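Local coordinates for protein Pcdhgc3 (Mus musculus, PDB 4ZI8), which probably acts as a calcium-dependent cell-adhesion protein and may help establish specific neuronal connections in the brain, this chain being its first three extracellular cadherin domains, at residues B[166-171]-B[188-193]; B[200-205]-B[220-225]; B[193-198]-B[224-229]; B[128-133]-B[144-149]. All coordinates share one frame; numbering follows the deposited sequence.

Contact 1: B[166-171]-B[188-193]. With CA (calcium ion), chain R.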
# COMPACT_ATOMS: atom_id res chain seq x y z
N HIS B 166 6.27 -22.90 -0.44
CA HIS B 166 5.30 -23.08 -1.49
C HIS B 166 3.99 -22.40 -1.11
O HIS B 166 3.43 -22.64 -0.04
CB HIS B 166 5.11 -24.57 -1.73
CG HIS B 166 4.12 -24.89 -2.80
ND1 HIS B 166 4.37 -24.63 -4.13
CD2 HIS B 166 2.89 -25.46 -2.75
CE1 HIS B 166 3.33 -25.03 -4.85
NE2 HIS B 166 2.42 -25.54 -4.03
N ASN B 167 3.49 -21.53 -1.98
CA ASN B 167 2.27 -20.78 -1.69
C ASN B 167 1.62 -20.38 -3.00
O ASN B 167 2.24 -20.46 -4.05
CB ASN B 167 2.58 -19.55 -0.84
CG ASN B 167 3.18 -18.42 -1.64
OD1 ASN B 167 2.47 -17.51 -2.08
ND2 ASN B 167 4.49 -18.48 -1.86
N GLU B 168 0.39 -19.92 -2.96
CA GLU B 168 -0.29 -19.69 -4.23
C GLU B 168 -0.33 -18.23 -4.68
O GLU B 168 -0.88 -17.94 -5.74
CB GLU B 168 -1.72 -20.25 -4.18
CG GLU B 168 -2.69 -19.43 -3.42
CD GLU B 168 -4.13 -19.97 -3.53
OE1 GLU B 168 -4.60 -20.62 -2.57
OE2 GLU B 168 -4.78 -19.74 -4.57
N TYR B 169 0.26 -17.30 -3.92
CA TYR B 169 0.14 -15.88 -4.24
C TYR B 169 1.43 -15.16 -4.62
O TYR B 169 1.40 -14.19 -5.40
CB TYR B 169 -0.46 -15.12 -3.07
CG TYR B 169 -1.79 -15.65 -2.59
CD1 TYR B 169 -2.98 -15.35 -3.26
CD2 TYR B 169 -1.86 -16.44 -1.45
CE1 TYR B 169 -4.18 -15.83 -2.81
CE2 TYR B 169 -3.04 -16.93 -1.00
CZ TYR B 169 -4.20 -16.63 -1.67
OH TYR B 169 -5.38 -17.14 -1.18
N PHE B 170 2.54 -15.59 -4.02
CA PHE B 170 3.80 -14.85 -4.07
C PHE B 170 4.95 -15.66 -4.67
O PHE B 170 5.18 -16.82 -4.30
CB PHE B 170 4.22 -14.43 -2.66
CG PHE B 170 3.26 -13.49 -1.97
CD1 PHE B 170 3.28 -12.13 -2.25
CD2 PHE B 170 2.38 -13.96 -1.02
CE1 PHE B 170 2.43 -11.27 -1.62
CE2 PHE B 170 1.52 -13.10 -0.38
CZ PHE B 170 1.55 -11.75 -0.68
N ALA B 171 5.69 -15.05 -5.60
CA ALA B 171 7.00 -15.59 -5.97
C ALA B 171 8.07 -14.84 -5.18
O ALA B 171 7.78 -13.82 -4.55
CB ALA B 171 7.24 -15.47 -7.47
N LEU B 188 4.01 -10.18 -5.75
CA LEU B 188 2.61 -10.62 -5.76
C LEU B 188 2.27 -11.10 -7.16
O LEU B 188 2.25 -10.32 -8.11
CB LEU B 188 1.70 -9.49 -5.32
CG LEU B 188 0.22 -9.88 -5.20
CD1 LEU B 188 0.02 -10.84 -4.02
CD2 LEU B 188 -0.63 -8.63 -5.05
N GLU B 189 2.03 -12.41 -7.29
CA GLU B 189 1.83 -13.05 -8.59
C GLU B 189 0.36 -13.28 -8.91
O GLU B 189 -0.04 -13.23 -10.07
CB GLU B 189 2.58 -14.39 -8.65
CG GLU B 189 4.04 -14.25 -8.47
CD GLU B 189 4.77 -14.49 -9.75
OE1 GLU B 189 4.22 -15.24 -10.58
OE2 GLU B 189 5.87 -13.93 -9.92
N ARG B 190 -0.43 -13.57 -7.88
CA ARG B 190 -1.87 -13.70 -8.00
C ARG B 190 -2.50 -12.83 -6.92
O ARG B 190 -2.03 -12.81 -5.79
CB ARG B 190 -2.30 -15.18 -7.87
CG ARG B 190 -1.50 -16.13 -8.81
CD ARG B 190 -1.94 -17.60 -8.76
NE ARG B 190 -3.39 -17.81 -8.79
CZ ARG B 190 -4.11 -18.17 -7.74
NH1 ARG B 190 -3.52 -18.38 -6.57
NH2 ARG B 190 -5.40 -18.35 -7.85
N ALA B 191 -3.54 -12.10 -7.28
CA ALA B 191 -4.25 -11.22 -6.35
C ALA B 191 -4.65 -11.94 -5.07
O ALA B 191 -5.05 -13.11 -5.11
CB ALA B 191 -5.47 -10.65 -7.01
N LEU B 192 -4.52 -11.24 -3.94
CA LEU B 192 -5.06 -11.74 -2.68
C LEU B 192 -6.57 -11.58 -2.69
O LEU B 192 -7.11 -10.79 -3.48
CB LEU B 192 -4.47 -10.98 -1.49
CG LEU B 192 -2.95 -11.03 -1.35
CD1 LEU B 192 -2.52 -10.08 -0.25
CD2 LEU B 192 -2.51 -12.45 -1.05
N ASP B 193 -7.25 -12.31 -1.81
CA ASP B 193 -8.70 -12.26 -1.74
C ASP B 193 -9.12 -12.46 -0.30
O ASP B 193 -9.08 -13.57 0.20
CB ASP B 193 -9.34 -13.32 -2.63
CG ASP B 193 -10.86 -13.25 -2.61
OD1 ASP B 193 -11.43 -12.29 -2.05
OD2 ASP B 193 -11.51 -14.15 -3.16
CA CA R . -12.20 -10.20 -2.56
O HOH W 1 -11.29 -10.78 -4.52
O HOH W 2 -14.36 -10.91 -3.45

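Contact 2: B[200-205]-B[220-225]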
# COMPACT_ATOMS: atom_id res chain seq x y z
N VAL B 200 -2.25 -15.16 5.26
CA VAL B 200 -1.38 -16.09 4.63
C VAL B 200 -0.11 -16.21 5.43
O VAL B 200 0.42 -15.25 5.88
CB VAL B 200 -1.01 -15.61 3.23
CG1 VAL B 200 -0.16 -16.63 2.55
CG2 VAL B 200 -2.24 -15.34 2.43
N GLN B 201 0.35 -17.42 5.60
CA GLN B 201 1.56 -17.66 6.35
C GLN B 201 2.65 -18.19 5.44
O GLN B 201 2.44 -19.10 4.73
CB GLN B 201 1.25 -18.62 7.49
CG GLN B 201 0.26 -18.05 8.50
CD GLN B 201 -1.23 -18.10 8.08
OE1 GLN B 201 -1.69 -19.06 7.48
NE2 GLN B 201 -1.97 -17.08 8.43
N LEU B 202 3.81 -17.57 5.48
CA LEU B 202 4.92 -18.00 4.66
C LEU B 202 6.19 -18.17 5.49
O LEU B 202 6.26 -17.70 6.57
CB LEU B 202 5.24 -16.96 3.61
CG LEU B 202 4.15 -16.40 2.74
CD1 LEU B 202 4.60 -15.17 2.02
CD2 LEU B 202 3.74 -17.45 1.75
N VAL B 203 7.16 -18.86 4.92
CA VAL B 203 8.45 -19.00 5.55
C VAL B 203 9.54 -18.65 4.54
O VAL B 203 9.60 -19.22 3.50
CB VAL B 203 8.74 -20.40 6.11
CG1 VAL B 203 10.10 -20.43 6.77
CG2 VAL B 203 7.70 -20.81 7.12
N LEU B 204 10.36 -17.67 4.88
CA LEU B 204 11.54 -17.30 4.12
C LEU B 204 12.75 -18.02 4.73
O LEU B 204 13.01 -17.91 5.93
CB LEU B 204 11.77 -15.79 4.15
CG LEU B 204 13.00 -15.21 3.44
CD1 LEU B 204 12.84 -15.35 1.96
CD2 LEU B 204 13.26 -13.75 3.84
N THR B 205 13.47 -18.74 3.89
CA THR B 205 14.68 -19.45 4.30
C THR B 205 15.92 -18.78 3.71
O THR B 205 15.99 -18.57 2.51
CB THR B 205 14.63 -20.90 3.86
OG1 THR B 205 13.56 -21.54 4.55
CG2 THR B 205 15.94 -21.61 4.20
N ILE B 220 6.81 -15.33 8.01
CA ILE B 220 6.17 -14.14 7.47
C ILE B 220 4.67 -14.29 7.60
O ILE B 220 4.06 -15.18 6.99
CB ILE B 220 6.54 -13.94 6.00
CG1 ILE B 220 8.07 -13.81 5.89
CG2 ILE B 220 5.84 -12.72 5.43
CD1 ILE B 220 8.52 -13.99 4.48
N ARG B 221 4.05 -13.46 8.42
CA ARG B 221 2.62 -13.54 8.53
C ARG B 221 1.97 -12.36 7.79
O ARG B 221 2.16 -11.19 8.13
CB ARG B 221 2.20 -13.64 10.00
CG ARG B 221 2.31 -12.42 10.85
CD ARG B 221 1.71 -12.68 12.23
NE ARG B 221 1.48 -11.44 12.95
CZ ARG B 221 2.42 -10.78 13.63
NH1 ARG B 221 2.12 -9.64 14.25
NH2 ARG B 221 3.66 -11.26 13.69
N ILE B 222 1.23 -12.68 6.74
CA ILE B 222 0.54 -11.64 5.99
C ILE B 222 -0.94 -11.53 6.38
O ILE B 222 -1.68 -12.51 6.31
CB ILE B 222 0.68 -11.91 4.51
CG1 ILE B 222 2.17 -11.93 4.15
CG2 ILE B 222 -0.09 -10.85 3.69
CD1 ILE B 222 2.46 -12.71 2.94
N THR B 223 -1.36 -10.36 6.83
CA THR B 223 -2.76 -10.06 7.04
C THR B 223 -3.31 -9.48 5.75
O THR B 223 -2.86 -8.42 5.29
CB THR B 223 -2.97 -9.08 8.19
OG1 THR B 223 -2.43 -9.66 9.38
CG2 THR B 223 -4.46 -8.79 8.41
N VAL B 224 -4.26 -10.16 5.12
CA VAL B 224 -4.89 -9.56 3.95
C VAL B 224 -5.81 -8.45 4.41
O VAL B 224 -6.64 -8.65 5.30
CB VAL B 224 -5.65 -10.61 3.12
CG1 VAL B 224 -6.27 -9.95 1.88
CG2 VAL B 224 -4.70 -11.73 2.71
N LEU B 225 -5.66 -7.26 3.86
CA LEU B 225 -6.64 -6.21 4.18
C LEU B 225 -7.85 -6.24 3.25
O LEU B 225 -7.71 -6.26 2.03
CB LEU B 225 -5.99 -4.82 4.13
CG LEU B 225 -4.80 -4.64 5.09
CD1 LEU B 225 -4.10 -3.32 4.81
CD2 LEU B 225 -5.32 -4.66 6.53

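Contact 3: B[193-198]-B[224-229]. With CA (calcium ion), chain Q; CA (calcium ion), chain R; CA (calcium ion), chain S.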
# COMPACT_ATOMS: atom_id res chain seq x y z
N ASP B 193 -7.25 -12.31 -1.81
CA ASP B 193 -8.70 -12.26 -1.74
C ASP B 193 -9.12 -12.46 -0.30
O ASP B 193 -9.08 -13.57 0.20
CB ASP B 193 -9.34 -13.32 -2.63
CG ASP B 193 -10.86 -13.25 -2.61
OD1 ASP B 193 -11.43 -12.29 -2.05
OD2 ASP B 193 -11.51 -14.15 -3.16
N TRP B 194 -9.52 -11.37 0.37
CA TRP B 194 -9.86 -11.42 1.79
C TRP B 194 -11.00 -12.38 2.07
O TRP B 194 -11.00 -13.05 3.12
CB TRP B 194 -10.24 -10.03 2.33
CG TRP B 194 -10.48 -10.05 3.82
CD1 TRP B 194 -9.57 -9.75 4.81
CD2 TRP B 194 -11.70 -10.39 4.49
NE1 TRP B 194 -10.16 -9.89 6.05
CE2 TRP B 194 -11.46 -10.29 5.88
CE3 TRP B 194 -12.97 -10.79 4.05
CZ2 TRP B 194 -12.44 -10.56 6.83
CZ3 TRP B 194 -13.95 -11.05 4.99
CH2 TRP B 194 -13.67 -10.95 6.37
N GLU B 195 -11.95 -12.42 1.14
CA GLU B 195 -13.13 -13.24 1.31
C GLU B 195 -12.79 -14.71 1.34
O GLU B 195 -13.49 -15.49 1.96
CB GLU B 195 -14.16 -12.96 0.21
CG GLU B 195 -14.98 -11.68 0.42
CD GLU B 195 -14.20 -10.41 0.14
OE1 GLU B 195 -13.25 -10.47 -0.66
OE2 GLU B 195 -14.52 -9.35 0.71
N ARG B 196 -11.70 -15.09 0.67
CA ARG B 196 -11.36 -16.50 0.54
C ARG B 196 -10.27 -16.90 1.55
O ARG B 196 -10.40 -17.88 2.26
CB ARG B 196 -10.94 -16.78 -0.90
CG ARG B 196 -10.26 -18.14 -1.12
CD ARG B 196 -9.81 -18.31 -2.58
NE ARG B 196 -9.11 -19.58 -2.81
CZ ARG B 196 -7.79 -19.70 -2.91
NH1 ARG B 196 -7.01 -18.63 -2.83
NH2 ARG B 196 -7.25 -20.90 -3.12
N GLU B 197 -9.20 -16.11 1.64
CA GLU B 197 -8.15 -16.37 2.59
C GLU B 197 -7.68 -15.05 3.20
O GLU B 197 -6.93 -14.31 2.56
CB GLU B 197 -6.99 -17.13 1.92
CG GLU B 197 -6.07 -17.84 2.89
CD GLU B 197 -4.93 -18.59 2.20
OE1 GLU B 197 -4.94 -18.68 0.95
OE2 GLU B 197 -4.03 -19.09 2.92
N PRO B 198 -8.12 -14.74 4.43
CA PRO B 198 -7.82 -13.43 5.01
C PRO B 198 -6.43 -13.32 5.63
O PRO B 198 -6.03 -12.24 6.05
CB PRO B 198 -8.90 -13.28 6.10
CG PRO B 198 -9.23 -14.65 6.49
CD PRO B 198 -9.11 -15.48 5.24
N VAL B 224 -4.26 -10.16 5.12
CA VAL B 224 -4.89 -9.56 3.95
C VAL B 224 -5.81 -8.45 4.41
O VAL B 224 -6.64 -8.65 5.30
CB VAL B 224 -5.65 -10.61 3.12
CG1 VAL B 224 -6.27 -9.95 1.88
CG2 VAL B 224 -4.70 -11.73 2.71
N LEU B 225 -5.66 -7.26 3.86
CA LEU B 225 -6.64 -6.21 4.18
C LEU B 225 -7.85 -6.24 3.25
O LEU B 225 -7.71 -6.26 2.03
CB LEU B 225 -5.99 -4.82 4.13
CG LEU B 225 -4.80 -4.64 5.09
CD1 LEU B 225 -4.10 -3.32 4.81
CD2 LEU B 225 -5.32 -4.66 6.53
N ASP B 226 -9.05 -6.25 3.84
CA ASP B 226 -10.28 -6.24 3.08
C ASP B 226 -10.42 -4.99 2.22
O ASP B 226 -10.06 -3.88 2.65
CB ASP B 226 -11.50 -6.33 4.01
CG ASP B 226 -12.81 -6.34 3.24
OD1 ASP B 226 -12.97 -7.22 2.38
OD2 ASP B 226 -13.69 -5.49 3.51
N ALA B 227 -10.92 -5.17 1.01
CA ALA B 227 -11.35 -4.05 0.19
C ALA B 227 -12.83 -4.24 -0.11
O ALA B 227 -13.35 -5.36 -0.02
CB ALA B 227 -10.56 -3.98 -1.08
N ASN B 228 -13.50 -3.15 -0.46
CA ASN B 228 -14.92 -3.18 -0.77
C ASN B 228 -15.12 -3.69 -2.19
O ASN B 228 -15.45 -2.93 -3.09
CB ASN B 228 -15.53 -1.80 -0.62
CG ASN B 228 -17.05 -1.81 -0.59
OD1 ASN B 228 -17.69 -2.80 -0.22
ND2 ASN B 228 -17.64 -0.67 -0.93
N ASP B 229 -14.88 -4.98 -2.40
CA ASP B 229 -15.03 -5.51 -3.74
C ASP B 229 -16.25 -6.39 -3.85
O ASP B 229 -16.33 -7.22 -4.74
CB ASP B 229 -13.77 -6.27 -4.19
CG ASP B 229 -13.32 -7.34 -3.19
OD1 ASP B 229 -13.90 -7.45 -2.11
OD2 ASP B 229 -12.35 -8.08 -3.48
CA CA Q . -13.59 -7.64 0.14
CA CA R . -12.20 -10.20 -2.56
CA CA S . -19.41 -4.34 0.18
O HOH W 1 -11.29 -10.78 -4.52
O HOH W 2 -14.36 -10.91 -3.45

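Contact 4: B[128-133]-B[144-149]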
# COMPACT_ATOMS: atom_id res chain seq x y z
N GLY B 128 12.68 -12.38 14.93
CA GLY B 128 12.14 -13.73 14.88
C GLY B 128 10.91 -13.85 14.00
O GLY B 128 10.40 -14.95 13.82
N GLU B 129 10.41 -12.73 13.48
CA GLU B 129 9.23 -12.78 12.63
C GLU B 129 9.02 -11.48 11.91
O GLU B 129 9.49 -10.41 12.31
CB GLU B 129 7.97 -13.12 13.45
CG GLU B 129 7.72 -12.21 14.65
CD GLU B 129 6.26 -12.21 15.11
OE1 GLU B 129 5.56 -13.24 14.95
OE2 GLU B 129 5.81 -11.17 15.62
N MET B 130 8.25 -11.57 10.85
CA MET B 130 7.89 -10.40 10.09
C MET B 130 6.39 -10.37 9.77
O MET B 130 5.84 -11.39 9.40
CB MET B 130 8.72 -10.39 8.82
CG MET B 130 8.41 -9.27 7.95
SD MET B 130 9.48 -9.29 6.52
CE MET B 130 8.81 -7.78 5.80
N LYS B 131 5.75 -9.21 9.90
CA LYS B 131 4.35 -9.05 9.49
C LYS B 131 4.21 -8.06 8.34
O LYS B 131 4.89 -7.05 8.30
CB LYS B 131 3.50 -8.60 10.67
CG LYS B 131 4.01 -7.32 11.30
CD LYS B 131 3.14 -6.81 12.44
CE LYS B 131 3.71 -5.51 13.01
NZ LYS B 131 2.76 -4.82 13.94
N LEU B 132 3.33 -8.36 7.39
CA LEU B 132 2.96 -7.42 6.35
C LEU B 132 1.44 -7.30 6.31
O LEU B 132 0.75 -8.31 6.42
CB LEU B 132 3.47 -7.85 4.98
CG LEU B 132 4.96 -8.02 4.77
CD1 LEU B 132 5.18 -8.83 3.52
CD2 LEU B 132 5.58 -6.65 4.63
N GLU B 133 0.91 -6.09 6.17
CA GLU B 133 -0.52 -5.94 5.93
C GLU B 133 -0.68 -5.55 4.48
O GLU B 133 -0.13 -4.54 4.04
CB GLU B 133 -1.14 -4.90 6.85
CG GLU B 133 -0.90 -5.20 8.31
CD GLU B 133 -1.72 -4.33 9.26
OE1 GLU B 133 -1.72 -4.65 10.47
OE2 GLU B 133 -2.36 -3.35 8.80
N PHE B 144 7.37 -6.58 -2.19
CA PHE B 144 7.45 -6.32 -0.76
C PHE B 144 8.80 -6.77 -0.29
O PHE B 144 9.10 -7.95 -0.35
CB PHE B 144 6.35 -7.07 -0.03
CG PHE B 144 4.98 -6.81 -0.58
CD1 PHE B 144 4.52 -7.51 -1.68
CD2 PHE B 144 4.17 -5.83 -0.02
CE1 PHE B 144 3.26 -7.25 -2.22
CE2 PHE B 144 2.92 -5.57 -0.53
CZ PHE B 144 2.46 -6.29 -1.64
N PRO B 145 9.64 -5.84 0.16
CA PRO B 145 10.95 -6.25 0.66
C PRO B 145 10.82 -6.99 1.99
O PRO B 145 9.98 -6.65 2.83
CB PRO B 145 11.70 -4.93 0.84
CG PRO B 145 10.92 -3.91 0.08
CD PRO B 145 9.48 -4.38 0.10
N LEU B 146 11.63 -8.02 2.16
CA LEU B 146 11.64 -8.82 3.37
C LEU B 146 12.92 -8.54 4.18
O LEU B 146 13.90 -8.04 3.61
CB LEU B 146 11.55 -10.30 3.01
CG LEU B 146 10.29 -10.68 2.22
CD1 LEU B 146 10.32 -12.14 1.84
CD2 LEU B 146 9.05 -10.33 3.02
N GLU B 147 12.91 -8.85 5.47
CA GLU B 147 14.10 -8.68 6.31
C GLU B 147 15.28 -9.44 5.70
O GLU B 147 15.10 -10.54 5.20
CB GLU B 147 13.86 -9.19 7.74
CG GLU B 147 12.63 -8.66 8.40
CD GLU B 147 12.92 -7.48 9.31
OE1 GLU B 147 14.09 -7.02 9.34
OE2 GLU B 147 11.97 -7.03 9.99
N SER B 148 16.47 -8.84 5.75
CA SER B 148 17.68 -9.49 5.26
C SER B 148 18.28 -10.41 6.31
O SER B 148 18.24 -10.12 7.50
CB SER B 148 18.75 -8.46 4.90
OG SER B 148 18.33 -7.60 3.87
N ALA B 149 18.87 -11.51 5.86
CA ALA B 149 19.68 -12.32 6.75
C ALA B 149 21.13 -11.93 6.59
O ALA B 149 21.52 -11.39 5.54
CB ALA B 149 19.51 -13.78 6.44

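Contact 1: B[166-171]-B[188-193]
Leu-192 CD2 lies over one face of the Tyr-169 ring, 3.9 Å from its centroid and displaced toward the rim in a CH-pi contact, while Glu-168 CG covers the centre of the opposite face. The backbone oxygens of Arg-190 and Ala-191 line the ring's edge. Beside it, the Phe-170 ring meets Leu-188 CD1 obliquely at CE1 (3.4 Å), and Leu-192 CD2 at CE2. The third flat group is the Arg-190 guanidinium, nearly coplanar with the Glu-168 carboxylate. Its NH1 forms a salt bridge to the anti lone pair of Glu-168 OE2 (2.7 Å) and a second bond to Glu-168 O (2.8 Å), which it meets from above the carbonyl plane. The arginine chain bends at chi3 (45°) to bring NH1 between these two oxygens.

The segments meet where edge strand 170-176 begins and central strand 182-188 ends, in the three-stranded sheet of the second cadherin domain; Phe-170 and Leu-188 form an antiparallel non-hydrogen-bonded pair. Tyr-169 O accepts two backbone bonds, from Glu-189 N (2.7 Å) and Arg-190 N (3.1 Å). In the loop before strand 170-176, Asn-167 OD1 accepts from Tyr-169 N in an Asx turn, widened to an Asx motif by Phe-170 N. The Tyr-169 hydroxyl is hydrogen-bonded to Glu-197, and Glu-168 OE1 makes a salt bridge to Arg-196. At the far end Asp-193 OD1 binds a calcium ion at 2.3 Å.

Contact 2: B[200-205]-B[220-225]
Four backbone hydrogen bonds join Val-200 and Leu-202 to Ile-222 and Ile-220 in two antiparallel hydrogen-bonded pairs. Val-200 N reaches Ile-222 O at 2.9 Å, and Ile-222 N returns to Val-200 O at 2.8 Å. Leu-202 and Ile-220 exchange a similar pair of bonds, both close to straight. Between them Gln-201 faces Arg-221 as a non-hydrogen-bonded pair, with a CA-H...O contact from Gln-201 CA to Ile-220 O (3.6 Å).

The apolar contacts are on the face that carries Val-200, Leu-202, Ile-220 and Ile-222. Leu-202 CD1 presses against Ile-222 CD1 at 3.4 Å, tighter than ordinary van der Waals contact. With CG1 of Ile-220 anti to its carbonyl carbon (chi1 -58°), CD1 is carried along the strand to Leu-204 CB, 3.7 Å away. Val-200 CG2 and Val-224 CG2 extend the row more loosely, at 4.4 Å.

On the Gln-201 and Arg-221 face the polar ends turn to other partners: Arg-221 forms a salt bridge with Glu-129, and Gln-201 NE2 bonds Ser-199 OG. The strands, 155° apart in direction, are the central pair of a four-stranded mixed sheet, flanked by strand 130-135 beside 215-225 and by strand 159-164 beside 199-208; Phe-170 and Leu-172 of strand 170-176 pack on the apolar face.

Contact 3: B[193-198]-B[224-229]
The calcium-binding linker between the second and third cadherin domains is built here, where the loop 193-198 meets the chain leaving strand 215-225. Glu-195 bridges two calcium ions: OE2 binds one at 2.0 Å and OE1 the other at 2.2 Å. Its chain bends at chi2 (74°), which turns the carboxylate so that each oxygen meets one ion. Asp-229 spans the same two ions with OD1 and OD2, so both segments hold the pair. The first ion also takes Asp-226 OD1 and Ala-227 O; the second takes Asp-193 OD1 and two waters. Asp-226 OD2 is hydrogen-bonded to Asn-266. Glu-136 contributes to both ions, and Asp-262 of the next domain to the first. The close carboxylate oxygens are probably tolerated because the metals offset their charge.

Next to the metal ligands, Asp-226 CB sits over one face of the Trp-194 five-membered ring, 4.0 Å from the centroid, and Pro-198 CB covers the opposite face; Val-224 O lies at the ring edge, 3.2 Å from CD1. Val-224 CG1 touches Trp-194 CB at 4.0 Å, and Val-224 N donates to Pro-198 O (2.9 Å). Asn-228 OD1 binds a third calcium ion at 2.3 Å, whose other ligands come from Asn-230 and from Asp-260, Asp-262, Asn-266 and Asp-316. Three calcium ions bound around a DXNDN linker (Asp-226 to Asn-230) by carboxylate, amide and backbone oxygens and waters are characteristic of cadherin repeats.

Contact 4: B[128-133]-B[144-149]
Met-130 and Leu-132 carry this contact; they alternate along the strand with Lys-131, and both are directed at segment 144-149. Met-130 comes first. Its chain is fully extended, with CG anti to the backbone N (chi1 178°), and this carries the thioether over to residues 145-147. SD packs on Leu-146 CD2 at 3.7 Å and lies 3.7 Å from Glu-147 CG. The backbone N of Glu-147 points at the same sulfur, making a weak hydrogen bond of 3.6 Å with an N-H...S angle of 157°. The terminal CE goes on to Pro-145 O, 3.4 Å away, so one side chain touches three successive residues of the partner. The Met-130 and Leu-146 side chains cross at about a right angle.

The contact spans the two layers of the cadherin domain's beta sandwich: strand 130-135 is an outermost strand of the four-stranded sheet, and strand 143-145 an outermost strand of the three-stranded one. No backbone-to-backbone hydrogen bond links the two segments, whose nearest CA atoms, those of Met-130 and Glu-147, are 7.5 Å apart; side chains of 128-133 reach side chains and backbone of 144-149.

Leu-132 follows two residues on. Its CD1 meets Phe-144 CB at 4.1 Å and Leu-146 CD2 at 4.2 Å, the latter crossing being again roughly perpendicular. Leu-186 of strand 182-188 touches both leucines, and Ile-220 of strand 215-225 touches Leu-146 as well. Pro-145 packs on Asn-320 of the second subunit.

Overall arrangement
All four contacts lie in or at the end of the second cadherin domain. Contacts 2 and 4 are neighbours, their centres about 9 Å apart, joined by a probable hydrogen bond from Arg-221 N to Met-130 O (2.9 Å). Contact 1 packs against contact 2 from the facing sheet, with Phe-170 CE2 3.5 Å from Ile-222 CD1, and meets contact 4 where Phe-170 and Leu-188 reach Phe-144. Contact 3 continues from contacts 1 and 2: it shares Asp-193 and one calcium ion with contact 1, and Val-224 and Leu-225 with contact 2. Leu-192 CB, 4.0 Å from Val-224 CG1, also ties contact 1 to the calcium linker, while contact 4 is centred about 21 Å from contact 3.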